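PDB 1L1E: mycolic acid synthase, which probably converts a double bond at the proximal position of alpha mycolic acids into a cyclopropane ring, using a methylene group from S-adenosyl-L-methionine. Local coordinates for residues L60-G65 and Y86-V91; E121-F126 and H148-V153; F220-V225 and D281-E286. All blocks are in the same frame, centred on the assembly; numbering follows the deposited sequence.

Contact 1: residues L60-G65 and Y86-V91; sequences LNLEPG and YDVNVV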
loop_
_atom_site.group_PDB
_atom_site.type_symbol
_atom_site.label_atom_id
_atom_site.label_comp_id
_atom_site.label_asym_id
_atom_site.label_seq_id
_atom_site.Cartn_x
_atom_site.Cartn_y
_atom_site.Cartn_z
ATOM N N LEU A 60 -0.057 -0.431 -15.659
ATOM C CA LEU A 60 1.346 -0.351 -16.049
ATOM C C LEU A 60 1.600 -0.939 -17.441
ATOM O O LEU A 60 2.746 -1.015 -17.893
ATOM C CB LEU A 60 2.209 -1.065 -15.002
ATOM C CG LEU A 60 2.044 -0.530 -13.577
ATOM C CD1 LEU A 60 2.941 -1.290 -12.604
ATOM C CD2 LEU A 60 2.395 0.938 -13.566
ATOM N N ASN A 61 0.525 -1.345 -18.112
ATOM C CA ASN A 61 0.598 -1.924 -19.451
ATOM C C ASN A 61 1.802 -2.871 -19.595
ATOM O O ASN A 61 2.612 -2.760 -20.520
ATOM C CB ASN A 61 0.623 -0.793 -20.490
ATOM C CG ASN A 61 -0.641 0.064 -20.442
ATOM O OD1 ASN A 61 -0.663 1.197 -20.932
ATOM N ND2 ASN A 61 -1.707 -0.484 -19.850
ATOM N N LEU A 62 1.892 -3.804 -18.653
ATOM C CA LEU A 62 2.957 -4.796 -18.612
ATOM C C LEU A 62 3.014 -5.715 -19.833
ATOM O O LEU A 62 1.987 -6.204 -20.318
ATOM C CB LEU A 62 2.816 -5.658 -17.353
ATOM C CG LEU A 62 3.136 -5.001 -16.009
ATOM C CD1 LEU A 62 2.758 -5.944 -14.886
ATOM C CD2 LEU A 62 4.628 -4.660 -15.940
ATOM N N GLU A 63 4.225 -5.944 -20.327
ATOM C CA GLU A 63 4.439 -6.820 -21.472
ATOM C C GLU A 63 5.424 -7.894 -21.019
ATOM O O GLU A 63 6.307 -7.626 -20.199
ATOM C CB GLU A 63 5.023 -6.036 -22.643
ATOM C CG GLU A 63 4.195 -4.830 -23.073
ATOM C CD GLU A 63 2.867 -5.208 -23.694
ATOM O OE1 GLU A 63 2.133 -4.291 -24.123
ATOM O OE2 GLU A 63 2.551 -6.415 -23.757
ATOM N N PRO A 64 5.287 -9.123 -21.544
ATOM C CA PRO A 64 6.186 -10.214 -21.160
ATOM C C PRO A 64 7.666 -9.871 -21.323
ATOM O O PRO A 64 8.074 -9.301 -22.328
ATOM C CB PRO A 64 5.754 -11.360 -22.077
ATOM C CG PRO A 64 4.285 -11.106 -22.250
ATOM C CD PRO A 64 4.244 -9.599 -22.470
ATOM N N GLY A 65 8.464 -10.209 -20.320
ATOM C CA GLY A 65 9.881 -9.937 -20.421
ATOM C C GLY A 65 10.346 -8.641 -19.790
ATOM O O GLY A 65 11.554 -8.445 -19.647
ATOM N N TYR A 86 1.140 -11.844 -15.574
ATOM C CA TYR A 86 1.664 -10.965 -16.608
ATOM C C TYR A 86 3.005 -11.407 -17.191
ATOM O O TYR A 86 3.492 -10.816 -18.146
ATOM C CB TYR A 86 1.747 -9.533 -16.063
ATOM C CG TYR A 86 0.413 -9.030 -15.524
ATOM C CD1 TYR A 86 -0.038 -9.410 -14.254
ATOM C CD2 TYR A 86 -0.413 -8.212 -16.296
ATOM C CE1 TYR A 86 -1.282 -8.985 -13.769
ATOM C CE2 TYR A 86 -1.666 -7.781 -15.818
ATOM C CZ TYR A 86 -2.085 -8.173 -14.559
ATOM O OH TYR A 86 -3.307 -7.754 -14.087
ATOM N N ASP A 87 3.598 -12.440 -16.607
ATOM C CA ASP A 87 4.861 -12.993 -17.094
ATOM C C ASP A 87 6.026 -11.996 -17.189
ATOM O O ASP A 87 6.723 -11.928 -18.208
ATOM C CB ASP A 87 4.613 -13.659 -18.456
ATOM C CG ASP A 87 5.802 -14.449 -18.947
ATOM O OD1 ASP A 87 6.540 -14.989 -18.098
ATOM O OD2 ASP A 87 5.990 -14.544 -20.181
ATOM N N VAL A 88 6.242 -11.230 -16.124
ATOM C CA VAL A 88 7.330 -10.258 -16.100
ATOM C C VAL A 88 8.353 -10.622 -15.041
ATOM O O VAL A 88 8.084 -11.444 -14.169
ATOM C CB VAL A 88 6.808 -8.826 -15.797
ATOM C CG1 VAL A 88 5.830 -8.402 -16.859
ATOM C CG2 VAL A 88 6.151 -8.772 -14.403
ATOM N N ASN A 89 9.536 -10.019 -15.140
ATOM C CA ASN A 89 10.613 -10.218 -14.175
ATOM C C ASN A 89 10.304 -9.200 -13.078
ATOM O O ASN A 89 9.704 -8.159 -13.362
ATOM C CB ASN A 89 11.971 -9.886 -14.815
ATOM C CG ASN A 89 12.230 -10.682 -16.081
ATOM O OD1 ASN A 89 12.467 -11.897 -16.034
ATOM N ND2 ASN A 89 12.177 -10.004 -17.222
ATOM N N VAL A 90 10.701 -9.486 -11.843
ATOM C CA VAL A 90 10.416 -8.561 -10.751
ATOM C C VAL A 90 11.571 -8.322 -9.774
ATOM O O VAL A 90 12.561 -9.053 -9.748
ATOM C CB VAL A 90 9.176 -9.032 -9.918
ATOM C CG1 VAL A 90 7.959 -9.174 -10.821
ATOM C CG2 VAL A 90 9.465 -10.357 -9.238
ATOM N N VAL A 91 11.418 -7.271 -8.975
ATOM C CA VAL A 91 12.384 -6.896 -7.950
ATOM C C VAL A 91 11.555 -6.138 -6.918
ATOM O O VAL A 91 10.767 -5.257 -7.273
ATOM C CB VAL A 91 13.490 -5.953 -8.484
ATOM C CG1 VAL A 91 14.432 -5.567 -7.352
ATOM C CG2 VAL A 91 14.276 -6.628 -9.592
HETATM O O HOH W 1 2.018 -9.081 -20.133
#
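G65 and D87 are joined by a backbone hydrogen bond where the loop 60-65 passes the turn at 86-89, and the two chain directions there differ by 49°. G65 N donates to D87 O over 3.2 Å. The same carbonyl takes a CA-H contact, with P64 CA 3.5 Å from D87 O, and a further hydrogen bond from R114. D87 has left the helix with positive phi. Its carboxylate lies beside the proline ring, with D87 OD2 3.7 Å from P64 CB.

L62 supplies the apolar part and divides its two methyls. L62 CD1 rests on CB and CG of Y86, 3.9 Å from Y86 CB. L62 CD2 meets V88 CG1 at 4.0 Å. The L62 side chain crosses both partners at about a right angle. V88 has CG1 anti to its carbonyl carbon (chi1 -60°), and this methyl also touches E63 O. A water bridges the backbones, donating to L62 O at 2.9 Å and to Y86 O at 3.0 Å. N89 ND2 passes G65 O at an angle too poor for a hydrogen bond and bonds weakly to M66 O, while N89 OD1 accepts from S115 N.

The loop leads into strand 67-71 and the turn into strand 89-94. The contact thus ties the entrances of two neighbouring parallel strands, linked through helix 77-86 as a beta-alpha-beta crossover of the Rossmann-like methyltransferase fold.

Contact 2: residues E121-F126 and H148-V153; sequences EGWEKF and HHFFEV. With SAH (S-adenosyl-L-homocysteine), chain D.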
loop_
_atom_site.group_PDB
_atom_site.type_symbol
_atom_site.label_atom_id
_atom_site.label_comp_id
_atom_site.label_asym_id
_atom_site.label_seq_id
_atom_site.Cartn_x
_atom_site.Cartn_y
_atom_site.Cartn_z
ATOM N N GLU A 121 16.088 -3.186 1.709
ATOM C CA GLU A 121 16.660 -1.842 1.639
ATOM C C GLU A 121 15.590 -0.857 1.181
ATOM O O GLU A 121 14.619 -1.251 0.538
ATOM C CB GLU A 121 17.829 -1.817 0.643
ATOM C CG GLU A 121 17.378 -1.808 -0.816
ATOM C CD GLU A 121 18.524 -1.923 -1.800
ATOM O OE1 GLU A 121 18.293 -1.669 -3.001
ATOM O OE2 GLU A 121 19.649 -2.274 -1.379
ATOM N N GLY A 122 15.787 0.424 1.484
ATOM C CA GLY A 122 14.818 1.436 1.087
ATOM C C GLY A 122 14.978 1.862 -0.361
ATOM O O GLY A 122 15.987 1.557 -0.990
ATOM N N TRP A 123 13.976 2.554 -0.902
ATOM C CA TRP A 123 14.032 3.019 -2.277
ATOM C C TRP A 123 15.189 3.996 -2.478
ATOM O O TRP A 123 15.622 4.246 -3.611
ATOM C CB TRP A 123 12.714 3.694 -2.657
ATOM C CG TRP A 123 12.277 4.738 -1.674
ATOM C CD1 TRP A 123 11.361 4.594 -0.666
ATOM C CD2 TRP A 123 12.755 6.085 -1.591
ATOM N NE1 TRP A 123 11.240 5.768 0.035
ATOM C CE2 TRP A 123 12.085 6.701 -0.509
ATOM C CE3 TRP A 123 13.685 6.832 -2.326
ATOM C CZ2 TRP A 123 12.318 8.033 -0.142
ATOM C CZ3 TRP A 123 13.916 8.165 -1.958
ATOM C CH2 TRP A 123 13.234 8.746 -0.876
ATOM N N GLU A 124 15.687 4.553 -1.376
ATOM C CA GLU A 124 16.805 5.493 -1.446
ATOM C C GLU A 124 18.077 4.852 -1.994
ATOM O O GLU A 124 18.897 5.528 -2.618
ATOM C CB GLU A 124 17.110 6.080 -0.069
ATOM C CG GLU A 124 16.621 5.249 1.098
ATOM C CD GLU A 124 15.119 5.355 1.257
ATOM O OE1 GLU A 124 14.602 6.476 1.077
ATOM O OE2 GLU A 124 14.458 4.344 1.568
ATOM N N LYS A 125 18.242 3.552 -1.771
ATOM C CA LYS A 125 19.443 2.868 -2.239
ATOM C C LYS A 125 19.324 2.154 -3.582
ATOM O O LYS A 125 20.318 1.643 -4.098
ATOM C CB LYS A 125 19.919 1.868 -1.189
ATOM C CG LYS A 125 20.271 2.495 0.148
ATOM C CD LYS A 125 20.997 1.491 1.030
ATOM C CE LYS A 125 21.429 2.113 2.345
ATOM N NZ LYS A 125 22.284 1.171 3.117
ATOM N N PHE A 126 18.124 2.116 -4.144
ATOM C CA PHE A 126 17.911 1.449 -5.425
ATOM C C PHE A 126 18.194 2.378 -6.606
ATOM O O PHE A 126 17.651 3.473 -6.685
ATOM C CB PHE A 126 16.476 0.938 -5.516
ATOM C CG PHE A 126 16.212 0.113 -6.734
ATOM C CD1 PHE A 126 16.467 -1.251 -6.731
ATOM C CD2 PHE A 126 15.735 0.706 -7.896
ATOM C CE1 PHE A 126 16.249 -2.019 -7.867
ATOM C CE2 PHE A 126 15.514 -0.052 -9.038
ATOM C CZ PHE A 126 15.774 -1.417 -9.022
ATOM N N HIS A 148 10.409 14.743 -2.468
ATOM C CA HIS A 148 11.135 15.105 -3.677
ATOM C C HIS A 148 12.133 14.041 -4.090
ATOM O O HIS A 148 12.279 13.740 -5.273
ATOM C CB HIS A 148 11.905 16.417 -3.526
ATOM C CG HIS A 148 12.820 16.690 -4.680
ATOM N ND1 HIS A 148 12.368 17.176 -5.888
ATOM C CD2 HIS A 148 14.146 16.463 -4.839
ATOM C CE1 HIS A 148 13.377 17.238 -6.740
ATOM N NE2 HIS A 148 14.467 16.810 -6.126
ATOM N N HIS A 149 12.835 13.492 -3.107
ATOM C CA HIS A 149 13.847 12.472 -3.360
ATOM C C HIS A 149 13.216 11.223 -3.993
ATOM O O HIS A 149 13.716 10.692 -4.984
ATOM C CB HIS A 149 14.555 12.127 -2.043
ATOM C CG HIS A 149 15.772 11.274 -2.213
ATOM N ND1 HIS A 149 16.559 11.314 -3.344
ATOM C CD2 HIS A 149 16.342 10.362 -1.390
ATOM C CE1 HIS A 149 17.557 10.459 -3.213
ATOM N NE2 HIS A 149 17.448 9.869 -2.037
ATOM N N PHE A 150 12.106 10.777 -3.418
ATOM C CA PHE A 150 11.395 9.611 -3.923
ATOM C C PHE A 150 11.019 9.783 -5.393
ATOM O O PHE A 150 11.284 8.917 -6.224
ATOM C CB PHE A 150 10.132 9.382 -3.094
ATOM C CG PHE A 150 9.229 8.324 -3.646
ATOM C CD1 PHE A 150 9.585 6.980 -3.577
ATOM C CD2 PHE A 150 8.009 8.672 -4.228
ATOM C CE1 PHE A 150 8.737 5.987 -4.073
ATOM C CE2 PHE A 150 7.147 7.685 -4.730
ATOM C CZ PHE A 150 7.510 6.343 -4.651
ATOM N N PHE A 151 10.400 10.904 -5.721
ATOM C CA PHE A 151 10.010 11.122 -7.095
ATOM C C PHE A 151 11.202 11.289 -8.032
ATOM O O PHE A 151 11.135 10.882 -9.187
ATOM C CB PHE A 151 9.031 12.294 -7.176
ATOM C CG PHE A 151 7.655 11.940 -6.665
ATOM C CD1 PHE A 151 7.134 12.546 -5.520
ATOM C CD2 PHE A 151 6.897 10.964 -7.310
ATOM C CE1 PHE A 151 5.887 12.187 -5.030
ATOM C CE2 PHE A 151 5.641 10.594 -6.824
ATOM C CZ PHE A 151 5.137 11.205 -5.683
ATOM N N GLU A 152 12.298 11.860 -7.537
ATOM C CA GLU A 152 13.492 12.010 -8.362
ATOM C C GLU A 152 14.088 10.627 -8.664
ATOM O O GLU A 152 14.496 10.355 -9.790
ATOM C CB GLU A 152 14.545 12.871 -7.651
ATOM C CG GLU A 152 15.977 12.546 -8.057
ATOM C CD GLU A 152 17.024 13.264 -7.215
ATOM O OE1 GLU A 152 16.919 13.244 -5.965
ATOM O OE2 GLU A 152 17.962 13.839 -7.807
ATOM N N VAL A 153 14.143 9.767 -7.653
ATOM C CA VAL A 153 14.695 8.425 -7.821
ATOM C C VAL A 153 13.832 7.542 -8.726
ATOM O O VAL A 153 14.355 6.853 -9.601
ATOM C CB VAL A 153 14.866 7.707 -6.460
ATOM C CG1 VAL A 153 15.378 6.294 -6.674
ATOM C CG2 VAL A 153 15.825 8.482 -5.579
HETATM N N SAH D . 2.675 -3.237 -0.799
HETATM C CA SAH D . 2.372 -4.325 0.133
HETATM C CB SAH D . 2.814 -3.955 1.566
HETATM C CG SAH D . 2.239 -2.660 2.148
HETATM S SD SAH D . 2.801 -2.307 3.820
HETATM C C SAH D . 0.866 -4.637 0.132
HETATM O O SAH D . 0.140 -3.991 -0.629
HETATM O OXT SAH D . 0.434 -5.500 0.910
HETATM C "C5'" SAH D . 4.146 -1.116 3.494
HETATM C "C4'" SAH D . 5.382 -1.708 2.806
HETATM O "O4'" SAH D . 6.296 -0.679 2.328
HETATM C "C3'" SAH D . 6.225 -2.588 3.726
HETATM O "O3'" SAH D . 6.728 -3.689 2.934
HETATM C "C2'" SAH D . 7.333 -1.672 4.169
HETATM O "O2'" SAH D . 8.450 -2.395 4.693
HETATM C "C1'" SAH D . 7.607 -0.927 2.898
HETATM N N9 SAH D . 8.346 0.343 3.073
HETATM C C8 SAH D . 8.132 1.391 3.909
HETATM N N7 SAH D . 8.950 2.389 3.832
HETATM C C5 SAH D . 9.824 1.983 2.831
HETATM C C6 SAH D . 10.973 2.585 2.220
HETATM N N6 SAH D . 11.435 3.795 2.569
HETATM N N1 SAH D . 11.621 1.876 1.227
HETATM C C2 SAH D . 11.158 0.653 0.866
HETATM N N3 SAH D . 10.093 -0.007 1.365
HETATM C C4 SAH D . 9.466 0.721 2.355
#
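W123 holds CG between its backbone N and carbonyl carbon (chi1 51°), and its indole reaches helix residues H149, F150 and V153. H149 and F150 both have CG anti to the backbone N, and their rings come to different parts of that indole.

F150 lies against one face. F150 CB sits 3.9 Å from the centroid of the six-membered ring of W123, a CH-pi contact close to the ring normal. F150 CD1 comes within 3.8 Å of W123 CD2, and the edge of the phenyl ring points at the five-membered ring with the planes at 75°. On the opposite face, E124 CD lies over the centre. H149 meets the far end of the indole. W123 CZ3 is 3.3 Å from H149 CD2. The edge of the W123 six-membered ring points at the face of the H149 ring, an offset edge-to-face pair with planes at 63°. H149 ND1 donates to E152 OE1 at 3.3 Å, which limits rotation of the imidazole. V153 adds CG2 at the indole edge, while its CG1 is 3.6 Å from F126 O.

The same loop reads the adenine of S-adenosyl-L-homocysteine. W123 N donates to N1 of the ligand over 3.2 Å, and E124 OE2 accepts from its N6, also at 3.2 Å. The other carboxylate oxygen of E124 forms a salt bridge with R146. W123 is therefore gripped by the helix at its ring and bound to the cofactor product at its backbone.

F142 joins the aromatic cluster by meeting both W123 and F150. These two also touch I71. The loop, which follows strand 116-120, thus packs on both helix 147-157 and, through W123 and F126, the parallel strands 67-71 and 89-94.

Contact 3: residues F220-V225 and D281-E286; sequences FRVTAV and DQFTLE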
loop_
_atom_site.group_PDB
_atom_site.type_symbol
_atom_site.label_atom_id
_atom_site.label_comp_id
_atom_site.label_asym_id
_atom_site.label_seq_id
_atom_site.Cartn_x
_atom_site.Cartn_y
_atom_site.Cartn_z
ATOM N N PHE A 220 7.193 14.117 -13.916
ATOM C CA PHE A 220 6.051 13.220 -14.036
ATOM C C PHE A 220 4.773 13.924 -14.447
ATOM O O PHE A 220 4.490 15.057 -14.038
ATOM C CB PHE A 220 5.779 12.496 -12.714
ATOM C CG PHE A 220 6.607 11.259 -12.496
ATOM C CD1 PHE A 220 7.251 11.049 -11.282
ATOM C CD2 PHE A 220 6.670 10.260 -13.468
ATOM C CE1 PHE A 220 7.942 9.857 -11.033
ATOM C CE2 PHE A 220 7.353 9.071 -13.229
ATOM C CZ PHE A 220 7.992 8.869 -12.001
ATOM N N ARG A 221 4.001 13.231 -15.270
ATOM C CA ARG A 221 2.711 13.722 -15.702
ATOM C C ARG A 221 1.697 12.787 -15.040
ATOM O O ARG A 221 1.775 11.563 -15.196
ATOM C CB ARG A 221 2.602 13.649 -17.227
ATOM C CG ARG A 221 3.522 14.628 -17.959
ATOM C CD ARG A 221 3.530 14.399 -19.461
ATOM N NE ARG A 221 4.024 13.070 -19.807
ATOM C CZ ARG A 221 3.272 12.115 -20.351
ATOM N NH1 ARG A 221 1.992 12.346 -20.616
ATOM N NH2 ARG A 221 3.798 10.928 -20.629
ATOM N N VAL A 222 0.772 13.352 -14.269
ATOM C CA VAL A 222 -0.251 12.555 -13.614
ATOM C C VAL A 222 -1.358 12.355 -14.634
ATOM O O VAL A 222 -2.208 13.227 -14.815
ATOM C CB VAL A 222 -0.824 13.281 -12.389
ATOM C CG1 VAL A 222 -1.904 12.431 -11.740
ATOM C CG2 VAL A 222 0.294 13.589 -11.411
ATOM N N THR A 223 -1.346 11.204 -15.294
ATOM C CA THR A 223 -2.332 10.910 -16.333
ATOM C C THR A 223 -3.647 10.264 -15.883
ATOM O O THR A 223 -4.605 10.186 -16.664
ATOM C CB THR A 223 -1.708 10.026 -17.431
ATOM O OG1 THR A 223 -1.196 8.826 -16.842
ATOM C CG2 THR A 223 -0.563 10.771 -18.125
ATOM N N ALA A 224 -3.695 9.798 -14.639
ATOM C CA ALA A 224 -4.902 9.172 -14.118
ATOM C C ALA A 224 -4.931 9.124 -12.591
ATOM O O ALA A 224 -3.891 9.014 -11.933
ATOM C CB ALA A 224 -5.042 7.748 -14.689
ATOM N N VAL A 225 -6.129 9.237 -12.031
ATOM C CA VAL A 225 -6.307 9.160 -10.584
ATOM C C VAL A 225 -7.621 8.433 -10.327
ATOM O O VAL A 225 -8.621 8.683 -11.004
ATOM C CB VAL A 225 -6.400 10.547 -9.909
ATOM C CG1 VAL A 225 -6.240 10.382 -8.399
ATOM C CG2 VAL A 225 -5.346 11.481 -10.461
ATOM N N ASP A 281 -6.106 6.937 -2.964
ATOM C CA ASP A 281 -6.023 7.181 -4.394
ATOM C C ASP A 281 -4.914 6.387 -5.080
ATOM O O ASP A 281 -3.887 6.066 -4.474
ATOM C CB ASP A 281 -5.764 8.667 -4.657
ATOM C CG ASP A 281 -7.039 9.520 -4.642
ATOM O OD1 ASP A 281 -8.117 9.015 -4.279
ATOM O OD2 ASP A 281 -6.944 10.716 -4.990
ATOM N N GLN A 282 -5.135 6.081 -6.351
ATOM C CA GLN A 282 -4.145 5.392 -7.152
ATOM C C GLN A 282 -3.786 6.413 -8.223
ATOM O O GLN A 282 -4.642 6.824 -9.015
ATOM C CB GLN A 282 -4.722 4.129 -7.814
ATOM C CG GLN A 282 -5.040 2.955 -6.871
ATOM C CD GLN A 282 -5.024 1.603 -7.601
ATOM O OE1 GLN A 282 -5.274 1.535 -8.806
ATOM N NE2 GLN A 282 -4.732 0.528 -6.869
ATOM N N PHE A 283 -2.525 6.842 -8.226
ATOM C CA PHE A 283 -2.053 7.816 -9.198
ATOM C C PHE A 283 -1.236 7.130 -10.269
ATOM O O PHE A 283 -0.291 6.400 -9.968
ATOM C CB PHE A 283 -1.152 8.871 -8.544
ATOM C CG PHE A 283 -1.809 9.653 -7.441
ATOM C CD1 PHE A 283 -1.822 9.169 -6.144
ATOM C CD2 PHE A 283 -2.378 10.900 -7.699
ATOM C CE1 PHE A 283 -2.389 9.914 -5.106
ATOM C CE2 PHE A 283 -2.945 11.653 -6.672
ATOM C CZ PHE A 283 -2.949 11.161 -5.372
ATOM N N THR A 284 -1.600 7.355 -11.522
ATOM C CA THR A 284 -0.837 6.789 -12.603
ATOM C C THR A 284 0.046 7.936 -13.071
ATOM O O THR A 284 -0.449 8.996 -13.461
ATOM C CB THR A 284 -1.734 6.306 -13.753
ATOM O OG1 THR A 284 -2.649 5.311 -13.264
ATOM C CG2 THR A 284 -0.873 5.693 -14.856
ATOM N N LEU A 285 1.352 7.729 -13.003
ATOM C CA LEU A 285 2.302 8.756 -13.405
ATOM C C LEU A 285 3.180 8.284 -14.563
ATOM O O LEU A 285 3.780 7.210 -14.503
ATOM C CB LEU A 285 3.182 9.127 -12.214
ATOM C CG LEU A 285 2.455 9.288 -10.878
ATOM C CD1 LEU A 285 3.476 9.507 -9.790
ATOM C CD2 LEU A 285 1.473 10.435 -10.944
ATOM N N GLU A 286 3.248 9.090 -15.616
ATOM C CA GLU A 286 4.058 8.749 -16.781
ATOM C C GLU A 286 5.308 9.623 -16.851
ATOM O O GLU A 286 5.236 10.836 -16.656
ATOM C CB GLU A 286 3.247 8.917 -18.061
ATOM C CG GLU A 286 2.175 7.856 -18.252
ATOM C CD GLU A 286 1.517 7.947 -19.611
ATOM O OE1 GLU A 286 2.255 8.069 -20.606
ATOM O OE2 GLU A 286 0.273 7.891 -19.686
#
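E286 reaches across to R221 and T223 with every atom of its side chain. E286 CB lies 3.3 Å from R221 NH2. E286 CG is anti to the carbonyl carbon (chi1 -72°) and passes T223 OG1 at 3.8 Å. CD lies beside T223 CG2. At the tip the oxygens part. E286 OE1 forms a salt bridge with R221 NH2 at 3.2 Å, met from above the carboxylate plane, with the guanidinium turned 77° from it. E286 OE2 is 3.3 Å from T223 OG1, a weak pairing, and T284 O also lies within reach of that hydroxyl.

The backbones pair antiparallel. R221 and E286 exchange two hydrogen bonds. T223 and A224 then both face T284, a classic beta bulge, and T284 N donates to A224 O over 2.9 Å at a nearly straight 175°. On the face bearing V222, V225, F283 and L285, the valine and leucine of one pair pack tightly, with V222 CG2 3.4 Å from L285 CD2. L285 CB sits over one face of the F220 ring, toward its rim.

Strand 221-227 is the outermost strand of the sheet here, and strand 279-286 separates it from strand 163-170. Helix 208-216 packs on V222 and F283. F220 and L285 meet F151 of helix 147-157.

In the fold
The three contacts follow one another along the chain, their centres 18 to 21 Å apart. Contacts 1 and 3 reach the same seven-stranded sheet, of order 3-2-1-4-5-7-6, as in the Rossmann-like methyltransferases, and contact 2 packs beside it. Contact 1 lies where strands 67-71 and 89-94 begin, contact 2 at the cofactor pocket, and contact 3 pairs the edge strand 221-227 with the one reversed strand, 279-286. V91 of contact 1 packs on F126 of contact 2, and F151 of contact 2 touches F220 and L285 of contact 3. Contact 2 thus connects the other two, about 6 Å apart at their nearest atoms, and probably ties the adenine loop to parts away from the cofactor.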